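Long-range contacts in predicted DNA-binding transcriptional regulator (Aliivibrio fischeri ES114, PDB 7DWN), which probably binds cis-regulatory DNA and controls transcription as a tetrameric member of the LysR regulator family: residues S200-Q205 with L264-Y269; V95-A100 with I145-D150; V191-Y196 with L215-S220. One frame throughout, in Å; residues are numbered along the deposited sequence.

In the fold
Interactions 2 and 3 lie in the two lobes of the LysR substrate-binding domain, with centres about 28 Å apart and nearest atoms about 8 Å apart. Interaction 1 spans them: helix 201-209 belongs to the same beta-alpha-beta unit as interaction 3, whereas strand 264-272 neighbours strand 145-149 of interaction 2, a junction marked by the probable hydrogen bond from Tyr-269 N to Ala-148 O (2.8 Å). Met-202 touches both neighbours, with CE 3.6 Å from Phe-149 CZ and SD 3.4 Å from Tyr-196 OH. A bound MES, probably from the crystallisation liquor, accepts from Met-202 N near Tyr-201, Phe-149 and Tyr-196, consistent with the inter-lobe effector cleft of LysR regulators.

Interaction 1 of 3, residues S200-Q205 with L264-Y269; sequences SYMGRQ and LPIEYY
One face of the Arg-204 guanidinium lies against Tyr-201 CA, 3.4 Å from the plane and offset toward the rim, while its NE is bonded to Thr-199 O. The Tyr-201 ring, with CG anti to the backbone N (chi1 168°), is approached obliquely by Glu-267 O and, along its CE2 side, by Ile-266, whose CG2 stands 3.6 Å from Tyr-201 CE2.

At the end of that ring Tyr-201 OH accepts from the backbone Glu-267 N at 3.1 Å, with a fairly straight N-H...O angle of 159°. On the same strand residue, Glu-267 O is bound by the backbone N of Asp-150, so both its N-H and its C=O are engaged. Ile-266 serves as the apolar centre: besides the ring, its CD1 meets Met-202 CE at 3.9 Å, and its CG2 meets Gln-205 CG.

The bent side chain of Gln-205 folds back, so that its NE2 donates to Tyr-201 O at 3.3 Å from 35° above the carbonyl plane. That oxygen also receives the helical bond from Gln-205 N. The opposite end of the amide, OE1, receives one hydrogen of a water, which lies 2.6 Å from Gln-205 OE1 and also donates to Pro-265 O. Leu-264 CD1 closes this end against Gln-205 O at 3.3 Å.

Helix and strand therefore meet through one hydroxyl that accepts a strand N-H and one water that donates to both sides, so that polar atoms of this partly buried interface are paired while Ile-266 packs between the two links.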
loop_
_atom_site.group_PDB
_atom_site.type_symbol
_atom_site.label_atom_id
_atom_site.label_comp_id
_atom_site.label_asym_id
_atom_site.label_seq_id
_atom_site.Cartn_x
_atom_site.Cartn_y
_atom_site.Cartn_z
ATOM N N SER A 200 6.221 -23.604 -12.221
ATOM C CA SER A 200 6.722 -24.008 -10.919
ATOM C C SER A 200 8.089 -24.673 -11.065
ATOM O O SER A 200 8.549 -24.985 -12.167
ATOM C CB SER A 200 5.738 -24.953 -10.232
ATOM O OG SER A 200 5.691 -26.206 -10.891
ATOM N N TYR A 201 8.740 -24.895 -9.923
ATOM C CA TYR A 201 10.095 -25.440 -9.922
ATOM C C TYR A 201 10.132 -26.837 -10.538
ATOM O O TYR A 201 10.873 -27.090 -11.498
ATOM C CB TYR A 201 10.633 -25.441 -8.489
ATOM C CG TYR A 201 11.907 -26.224 -8.292
ATOM C CD1 TYR A 201 13.123 -25.734 -8.747
ATOM C CD2 TYR A 201 11.896 -27.445 -7.632
ATOM C CE1 TYR A 201 14.288 -26.446 -8.560
ATOM C CE2 TYR A 201 13.056 -28.163 -7.440
ATOM C CZ TYR A 201 14.248 -27.659 -7.907
ATOM O OH TYR A 201 15.406 -28.367 -7.718
ATOM N N MET A 202 9.316 -27.756 -10.011
ATOM C CA MET A 202 9.291 -29.119 -10.538
ATOM C C MET A 202 8.792 -29.152 -11.982
ATOM O O MET A 202 9.286 -29.939 -12.803
ATOM C CB MET A 202 8.429 -30.010 -9.640
ATOM C CG MET A 202 8.969 -30.151 -8.221
ATOM S SD MET A 202 8.013 -31.300 -7.212
ATOM C CE MET A 202 9.126 -31.552 -5.831
ATOM N N GLY A 203 7.818 -28.300 -12.312
ATOM C CA GLY A 203 7.381 -28.196 -13.695
ATOM C C GLY A 203 8.480 -27.696 -14.614
ATOM O O GLY A 203 8.646 -28.200 -15.732
ATOM N N ARG A 204 9.250 -26.705 -14.155
ATOM C CA ARG A 204 10.392 -26.238 -14.937
ATOM C C ARG A 204 11.433 -27.336 -15.109
ATOM O O ARG A 204 12.143 -27.360 -16.120
ATOM C CB ARG A 204 11.016 -25.002 -14.284
ATOM C CG ARG A 204 10.217 -23.723 -14.501
ATOM C CD ARG A 204 10.924 -22.488 -13.949
ATOM N NE ARG A 204 10.752 -22.329 -12.506
ATOM C CZ ARG A 204 11.726 -22.475 -11.614
ATOM N NH1 ARG A 204 12.954 -22.780 -12.014
ATOM N NH2 ARG A 204 11.477 -22.308 -10.321
ATOM N N GLN A 205 11.537 -28.255 -14.145
ATOM C CA GLN A 205 12.458 -29.373 -14.325
ATOM C C GLN A 205 11.935 -30.364 -15.363
ATOM O O GLN A 205 12.706 -30.868 -16.190
ATOM C CB GLN A 205 12.715 -30.074 -12.990
ATOM C CG GLN A 205 13.216 -29.153 -11.884
ATOM C CD GLN A 205 14.301 -28.201 -12.349
ATOM O OE1 GLN A 205 15.321 -28.619 -12.900
ATOM N NE2 GLN A 205 14.084 -26.908 -12.130
ATOM N N LEU A 264 15.042 -36.655 -12.936
ATOM C CA LEU A 264 15.566 -35.293 -12.953
ATOM C C LEU A 264 16.047 -34.876 -11.574
ATOM O O LEU A 264 15.306 -35.039 -10.600
ATOM C CB LEU A 264 14.490 -34.321 -13.440
ATOM C CG LEU A 264 13.895 -34.647 -14.810
ATOM C CD1 LEU A 264 12.566 -33.937 -14.988
ATOM C CD2 LEU A 264 14.865 -34.262 -15.914
ATOM N N PRO A 265 17.249 -34.324 -11.434
ATOM C CA PRO A 265 17.705 -33.908 -10.102
ATOM C C PRO A 265 16.963 -32.674 -9.609
ATOM O O PRO A 265 16.650 -31.763 -10.378
ATOM C CB PRO A 265 19.196 -33.620 -10.312
ATOM C CG PRO A 265 19.300 -33.251 -11.748
ATOM C CD PRO A 265 18.278 -34.098 -12.464
ATOM N N ILE A 266 16.668 -32.665 -8.307
ATOM C CA ILE A 266 16.140 -31.500 -7.608
ATOM C C ILE A 266 16.865 -31.393 -6.272
ATOM O O ILE A 266 17.420 -32.368 -5.764
ATOM C CB ILE A 266 14.609 -31.567 -7.383
ATOM C CG1 ILE A 266 14.217 -32.869 -6.676
ATOM C CG2 ILE A 266 13.858 -31.412 -8.698
ATOM C CD1 ILE A 266 12.737 -32.952 -6.334
ATOM N N GLU A 267 16.869 -30.189 -5.708
ATOM C CA GLU A 267 17.517 -29.931 -4.428
ATOM C C GLU A 267 16.567 -29.133 -3.553
ATOM O O GLU A 267 15.824 -28.287 -4.058
ATOM C CB GLU A 267 18.826 -29.151 -4.608
ATOM C CG GLU A 267 19.824 -29.801 -5.546
ATOM C CD GLU A 267 20.845 -28.814 -6.069
ATOM O OE1 GLU A 267 20.771 -27.626 -5.688
ATOM O OE2 GLU A 267 21.717 -29.222 -6.866
ATOM N N TYR A 268 16.579 -29.386 -2.244
ATOM C CA TYR A 268 15.806 -28.520 -1.363
ATOM C C TYR A 268 16.670 -27.982 -0.231
ATOM O O TYR A 268 17.628 -28.623 0.214
ATOM C CB TYR A 268 14.535 -29.203 -0.814
ATOM C CG TYR A 268 14.695 -30.588 -0.248
ATOM C CD1 TYR A 268 14.595 -31.706 -1.065
ATOM C CD2 TYR A 268 14.893 -30.783 1.110
ATOM C CE1 TYR A 268 14.719 -32.977 -0.551
ATOM C CE2 TYR A 268 15.018 -32.053 1.636
ATOM C CZ TYR A 268 14.930 -33.147 0.801
ATOM O OH TYR A 268 15.055 -34.417 1.315
ATOM N N TYR A 269 16.311 -26.778 0.216
ATOM C CA TYR A 269 17.139 -25.936 1.061
ATOM C C TYR A 269 16.364 -25.418 2.264
ATOM O O TYR A 269 15.130 -25.292 2.245
ATOM C CB TYR A 269 17.656 -24.714 0.300
ATOM C CG TYR A 269 18.703 -24.978 -0.753
ATOM C CD1 TYR A 269 18.356 -25.476 -2.002
ATOM C CD2 TYR A 269 20.041 -24.694 -0.506
ATOM C CE1 TYR A 269 19.318 -25.703 -2.969
ATOM C CE2 TYR A 269 21.008 -24.919 -1.464
ATOM C CZ TYR A 269 20.642 -25.422 -2.693
ATOM O OH TYR A 269 21.607 -25.643 -3.645
HETATM O O HOH W 1 16.324 -31.036 -12.827
#

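Interaction 2 of 3, residues V95-A100 with I145-D150; sequences VQVAAA and ILLAFD
Four backbone hydrogen bonds join segments 95-100 and 145-150, whose strand axes lie 12° from parallel. Ile-145 N donates to Gln-96 O and Leu-147 N to Ala-98 O, the latter being the shortest, at 2.6 Å and an N-H...O angle of 167°. In the reverse direction Ala-100 N donates to Leu-147 O at 3.0 Å, while the Ala-98 N to Ile-145 O bond is weak because it is bent to 132°. Ala-98 thus brackets Leu-146 by its N and its O, as the register of a parallel pair requires.

CA-H...O contacts reinforce the same carbonyls: the CA atoms of Val-97 and Ala-99 each lie 3.2 Å from the oxygens of Ile-145 and Leu-147 respectively.

Apolar contacts sort by face. On one, Val-97 CG1 crosses Leu-147 CD1 obliquely at 3.7 Å, and Ala-99 CB sits 3.7 Å from Leu-147 CB; helices 101-114 and 279-290 cover this side. On the other, Leu-146 CD1 swings in to 3.6 Å from Ala-98 CB. Past the end of strand 95-99, Ala-100 CB reaches Phe-149 CE2 at 3.9 Å.

Ala-100 is the N-cap residue of helix 101-114, so the strand leads directly into a helix. With strand 123-128 on the far flank of 94-99 and strand 264-272 beyond 145-149, the arrangement is characteristic of an alpha/beta lobe of the periplasmic-binding-protein fold shared by LysR effector domains.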
loop_
_atom_site.group_PDB
_atom_site.type_symbol
_atom_site.label_atom_id
_atom_site.label_comp_id
_atom_site.label_asym_id
_atom_site.label_seq_id
_atom_site.Cartn_x
_atom_site.Cartn_y
_atom_site.Cartn_z
ATOM N N VAL A 95 9.422 -21.222 16.940
ATOM C CA VAL A 95 10.188 -21.030 15.716
ATOM C C VAL A 95 9.203 -21.053 14.557
ATOM O O VAL A 95 8.519 -22.062 14.335
ATOM C CB VAL A 95 11.277 -22.102 15.544
ATOM C CG1 VAL A 95 12.134 -21.804 14.324
ATOM C CG2 VAL A 95 12.138 -22.178 16.794
ATOM N N GLN A 96 9.115 -19.936 13.838
ATOM C CA GLN A 96 8.201 -19.795 12.709
ATOM C C GLN A 96 8.885 -20.341 11.465
ATOM O O GLN A 96 9.888 -19.784 11.005
ATOM C CB GLN A 96 7.801 -18.335 12.518
ATOM C CG GLN A 96 7.138 -17.718 13.732
ATOM C CD GLN A 96 6.834 -16.244 13.547
ATOM O OE1 GLN A 96 5.933 -15.873 12.796
ATOM N NE2 GLN A 96 7.588 -15.394 14.237
ATOM N N VAL A 97 8.347 -21.426 10.919
ATOM C CA VAL A 97 8.918 -22.088 9.755
ATOM C C VAL A 97 7.888 -22.066 8.639
ATOM O O VAL A 97 6.817 -22.672 8.762
ATOM C CB VAL A 97 9.346 -23.530 10.069
ATOM C CG1 VAL A 97 9.785 -24.233 8.796
ATOM C CG2 VAL A 97 10.461 -23.537 11.102
ATOM N N ALA A 98 8.206 -21.366 7.559
ATOM C CA ALA A 98 7.459 -21.502 6.320
ATOM C C ALA A 98 8.065 -22.643 5.517
ATOM O O ALA A 98 9.289 -22.765 5.419
ATOM C CB ALA A 98 7.488 -20.202 5.516
ATOM N N ALA A 99 7.208 -23.494 4.963
ATOM C CA ALA A 99 7.705 -24.698 4.315
ATOM C C ALA A 99 6.780 -25.106 3.182
ATOM O O ALA A 99 5.570 -24.870 3.227
ATOM C CB ALA A 99 7.845 -25.853 5.314
ATOM N N ALA A 100 7.371 -25.717 2.159
ATOM C CA ALA A 100 6.579 -26.407 1.155
ATOM C C ALA A 100 5.903 -27.613 1.791
ATOM O O ALA A 100 6.482 -28.285 2.650
ATOM C CB ALA A 100 7.460 -26.839 -0.017
ATOM N N ILE A 145 12.659 -19.360 9.508
ATOM C CA ILE A 145 13.337 -20.298 8.623
ATOM C C ILE A 145 12.360 -20.745 7.546
ATOM O O ILE A 145 11.195 -21.040 7.834
ATOM C CB ILE A 145 13.890 -21.512 9.403
ATOM C CG1 ILE A 145 14.920 -21.056 10.438
ATOM C CG2 ILE A 145 14.498 -22.534 8.451
ATOM C CD1 ILE A 145 15.255 -22.107 11.468
ATOM N N LEU A 146 12.833 -20.789 6.305
ATOM C CA LEU A 146 12.030 -21.187 5.159
ATOM C C LEU A 146 12.542 -22.519 4.629
ATOM O O LEU A 146 13.734 -22.661 4.355
ATOM C CB LEU A 146 12.090 -20.120 4.064
ATOM C CG LEU A 146 11.440 -20.441 2.721
ATOM C CD1 LEU A 146 9.984 -20.799 2.925
ATOM C CD2 LEU A 146 11.574 -19.258 1.778
ATOM N N LEU A 147 11.652 -23.494 4.493
ATOM C CA LEU A 147 12.007 -24.784 3.906
ATOM C C LEU A 147 11.433 -24.803 2.497
ATOM O O LEU A 147 10.224 -24.961 2.312
ATOM C CB LEU A 147 11.475 -25.939 4.751
ATOM C CG LEU A 147 12.337 -26.471 5.900
ATOM C CD1 LEU A 147 12.703 -25.379 6.893
ATOM C CD2 LEU A 147 11.613 -27.605 6.602
ATOM N N ALA A 148 12.290 -24.627 1.493
ATOM C CA ALA A 148 11.790 -24.495 0.130
ATOM C C ALA A 148 12.740 -25.205 -0.821
ATOM O O ALA A 148 13.738 -25.792 -0.406
ATOM C CB ALA A 148 11.603 -23.023 -0.252
ATOM N N PHE A 149 12.409 -25.180 -2.106
ATOM C CA PHE A 149 13.248 -25.819 -3.103
ATOM C C PHE A 149 14.252 -24.820 -3.674
ATOM O O PHE A 149 14.247 -23.632 -3.341
ATOM C CB PHE A 149 12.393 -26.432 -4.212
ATOM C CG PHE A 149 11.551 -27.591 -3.754
ATOM C CD1 PHE A 149 12.096 -28.862 -3.647
ATOM C CD2 PHE A 149 10.220 -27.408 -3.424
ATOM C CE1 PHE A 149 11.326 -29.929 -3.221
ATOM C CE2 PHE A 149 9.446 -28.469 -3.000
ATOM C CZ PHE A 149 9.999 -29.731 -2.898
ATOM N N ASP A 150 15.130 -25.327 -4.539
ATOM C CA ASP A 150 16.222 -24.542 -5.101
ATOM C C ASP A 150 15.705 -23.264 -5.745
ATOM O O ASP A 150 14.869 -23.306 -6.650
ATOM C CB ASP A 150 16.983 -25.387 -6.129
ATOM C CG ASP A 150 18.259 -24.719 -6.618
ATOM O OD1 ASP A 150 18.752 -23.790 -5.941
ATOM O OD2 ASP A 150 18.770 -25.120 -7.685
#

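Interaction 3 of 3, residues V191-Y196 with L215-S220; sequences VPWLTY and LTPIFS
Leu-215 CD1 sits over the centre of the Trp-193 six-membered ring, 3.6 Å from its centroid and 15° off the normal, a CH-pi contact. The opposite face carries Thr-195 CB, 3.5 Å above the plane and offset toward the rim, so the indole is held between Thr-195, two residues along its own strand, and Leu-215 of the partner strand. Pro-217 CG approaches obliquely, 3.7 Å from Trp-193 CE3. On the reverse of the sheet, Leu-194 CD2 meets Phe-219 CB at 3.6 Å and also touches Ile-218 CG1, while Ile-218 CD1 comes 3.7 Å from Pro-192 CB.

Backbone hydrogen bonds set the pairing beneath these side chains. Thr-216 N donates to Val-191 O, Trp-193 N to Thr-216 O, and Ile-218 N to Trp-193 O (3.0 Å, in the carbonyl plane). Thr-195 N donates to Phe-219 O at 2.9 Å, one residue later than regular parallel pairing would give. Ile-218 is the extra residue of a beta bulge, in keeping with its psi of -4°, which turns the chain and moves Phe-219 opposite Leu-194.

The two strands are the parallel pair of a beta-alpha-beta unit whose crossover is helix 201-209, and Val-206 of that helix packs on Trp-193. Thr-195 OG1, anti to its backbone N, donates to Tyr-196 O on a lone pair at 2.9 Å. Farther out, Trp-239 meets the indole nearly perpendicularly, and its carbonyl is bonded to Tyr-196 OH. Leu-230 of helix 224-232 covers Leu-194 and Phe-219. Beyond the bulge, Phe-219 and Ser-220 pair in parallel with a strand of the second subunit, whose Leu-90 packs on Pro-217 and Ser-220.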
loop_
_atom_site.group_PDB
_atom_site.type_symbol
_atom_site.label_atom_id
_atom_site.label_comp_id
_atom_site.label_asym_id
_atom_site.label_seq_id
_atom_site.Cartn_x
_atom_site.Cartn_y
_atom_site.Cartn_z
ATOM N N VAL A 191 0.749 -40.641 -23.473
ATOM C CA VAL A 191 0.420 -41.098 -22.126
ATOM C C VAL A 191 -0.376 -40.006 -21.416
ATOM O O VAL A 191 -0.029 -38.816 -21.527
ATOM C CB VAL A 191 1.700 -41.457 -21.344
ATOM C CG1 VAL A 191 1.371 -41.968 -19.971
ATOM C CG2 VAL A 191 2.505 -42.488 -22.113
ATOM N N PRO A 192 -1.450 -40.355 -20.704
ATOM C CA PRO A 192 -2.110 -39.375 -19.833
ATOM C C PRO A 192 -1.119 -38.844 -18.813
ATOM O O PRO A 192 -0.522 -39.602 -18.047
ATOM C CB PRO A 192 -3.233 -40.179 -19.176
ATOM C CG PRO A 192 -2.819 -41.601 -19.314
ATOM C CD PRO A 192 -2.087 -41.675 -20.618
ATOM N N TRP A 193 -0.943 -37.525 -18.808
ATOM C CA TRP A 193 0.124 -36.879 -18.064
ATOM C C TRP A 193 -0.494 -35.992 -16.993
ATOM O O TRP A 193 -1.314 -35.116 -17.299
ATOM C CB TRP A 193 1.009 -36.073 -19.016
ATOM C CG TRP A 193 2.117 -35.320 -18.370
ATOM C CD1 TRP A 193 2.780 -35.643 -17.224
ATOM C CD2 TRP A 193 2.692 -34.097 -18.838
ATOM N NE1 TRP A 193 3.738 -34.695 -16.951
ATOM C CE2 TRP A 193 3.701 -33.734 -17.927
ATOM C CE3 TRP A 193 2.450 -33.274 -19.940
ATOM C CZ2 TRP A 193 4.468 -32.584 -18.087
ATOM C CZ3 TRP A 193 3.209 -32.134 -20.097
ATOM C CH2 TRP A 193 4.207 -31.797 -19.175
ATOM N N LEU A 194 -0.120 -36.251 -15.741
ATOM C CA LEU A 194 -0.509 -35.442 -14.594
ATOM C C LEU A 194 0.662 -34.522 -14.275
ATOM O O LEU A 194 1.698 -34.975 -13.776
ATOM C CB LEU A 194 -0.855 -36.330 -13.401
ATOM C CG LEU A 194 -1.764 -37.525 -13.701
ATOM C CD1 LEU A 194 -1.736 -38.527 -12.560
ATOM C CD2 LEU A 194 -3.183 -37.060 -13.963
ATOM N N THR A 195 0.501 -33.236 -14.558
ATOM C CA THR A 195 1.619 -32.308 -14.582
ATOM C C THR A 195 1.519 -31.284 -13.459
ATOM O O THR A 195 0.447 -31.023 -12.909
ATOM C CB THR A 195 1.683 -31.583 -15.932
ATOM O OG1 THR A 195 2.883 -30.805 -16.003
ATOM C CG2 THR A 195 0.483 -30.664 -16.104
ATOM N N TYR A 196 2.671 -30.715 -13.116
ATOM C CA TYR A 196 2.702 -29.488 -12.343
ATOM C C TYR A 196 2.408 -28.303 -13.256
ATOM O O TYR A 196 2.295 -28.438 -14.478
ATOM C CB TYR A 196 4.065 -29.297 -11.678
ATOM C CG TYR A 196 4.505 -30.438 -10.793
ATOM C CD1 TYR A 196 4.086 -30.517 -9.472
ATOM C CD2 TYR A 196 5.354 -31.427 -11.272
ATOM C CE1 TYR A 196 4.492 -31.555 -8.656
ATOM C CE2 TYR A 196 5.763 -32.468 -10.463
ATOM C CZ TYR A 196 5.328 -32.527 -9.157
ATOM O OH TYR A 196 5.732 -33.561 -8.345
ATOM N N LEU A 215 3.612 -36.972 -24.248
ATOM C CA LEU A 215 2.708 -36.754 -23.128
ATOM C C LEU A 215 1.482 -35.986 -23.598
ATOM O O LEU A 215 1.590 -35.102 -24.455
ATOM C CB LEU A 215 3.398 -35.968 -22.009
ATOM C CG LEU A 215 4.719 -36.519 -21.473
ATOM C CD1 LEU A 215 5.384 -35.505 -20.555
ATOM C CD2 LEU A 215 4.482 -37.829 -20.748
ATOM N N THR A 216 0.323 -36.313 -23.039
ATOM C CA THR A 216 -0.870 -35.495 -23.234
ATOM C C THR A 216 -1.389 -35.060 -21.871
ATOM O O THR A 216 -1.778 -35.917 -21.053
ATOM C CB THR A 216 -1.955 -36.243 -24.022
ATOM O OG1 THR A 216 -3.208 -35.573 -23.861
ATOM C CG2 THR A 216 -2.079 -37.691 -23.571
ATOM N N PRO A 217 -1.374 -33.763 -21.559
ATOM C CA PRO A 217 -1.742 -33.310 -20.209
ATOM C C PRO A 217 -3.238 -33.456 -19.979
ATOM O O PRO A 217 -4.046 -32.916 -20.736
ATOM C CB PRO A 217 -1.312 -31.835 -20.198
ATOM C CG PRO A 217 -0.468 -31.647 -21.431
ATOM C CD PRO A 217 -0.964 -32.643 -22.421
ATOM N N ILE A 218 -3.609 -34.188 -18.931
ATOM C CA ILE A 218 -5.014 -34.357 -18.585
ATOM C C ILE A 218 -5.361 -33.756 -17.235
ATOM O O ILE A 218 -6.537 -33.754 -16.855
ATOM C CB ILE A 218 -5.437 -35.838 -18.626
ATOM C CG1 ILE A 218 -4.781 -36.607 -17.478
ATOM C CG2 ILE A 218 -5.091 -36.449 -19.978
ATOM C CD1 ILE A 218 -5.392 -37.962 -17.232
ATOM N N PHE A 219 -4.379 -33.236 -16.504
ATOM C CA PHE A 219 -4.594 -32.737 -15.155
ATOM C C PHE A 219 -3.354 -31.976 -14.723
ATOM O O PHE A 219 -2.232 -32.427 -14.965
ATOM C CB PHE A 219 -4.881 -33.890 -14.184
ATOM C CG PHE A 219 -5.032 -33.462 -12.754
ATOM C CD1 PHE A 219 -6.269 -33.086 -12.257
ATOM C CD2 PHE A 219 -3.940 -33.451 -11.903
ATOM C CE1 PHE A 219 -6.413 -32.697 -10.940
ATOM C CE2 PHE A 219 -4.077 -33.064 -10.586
ATOM C CZ PHE A 219 -5.315 -32.684 -10.104
ATOM N N SER A 220 -3.560 -30.825 -14.089
ATOM C CA SER A 220 -2.468 -30.013 -13.577
ATOM C C SER A 220 -2.723 -29.682 -12.115
ATOM O O SER A 220 -3.870 -29.484 -11.705
ATOM C CB SER A 220 -2.299 -28.719 -14.381
ATOM O OG SER A 220 -1.143 -28.015 -13.963
#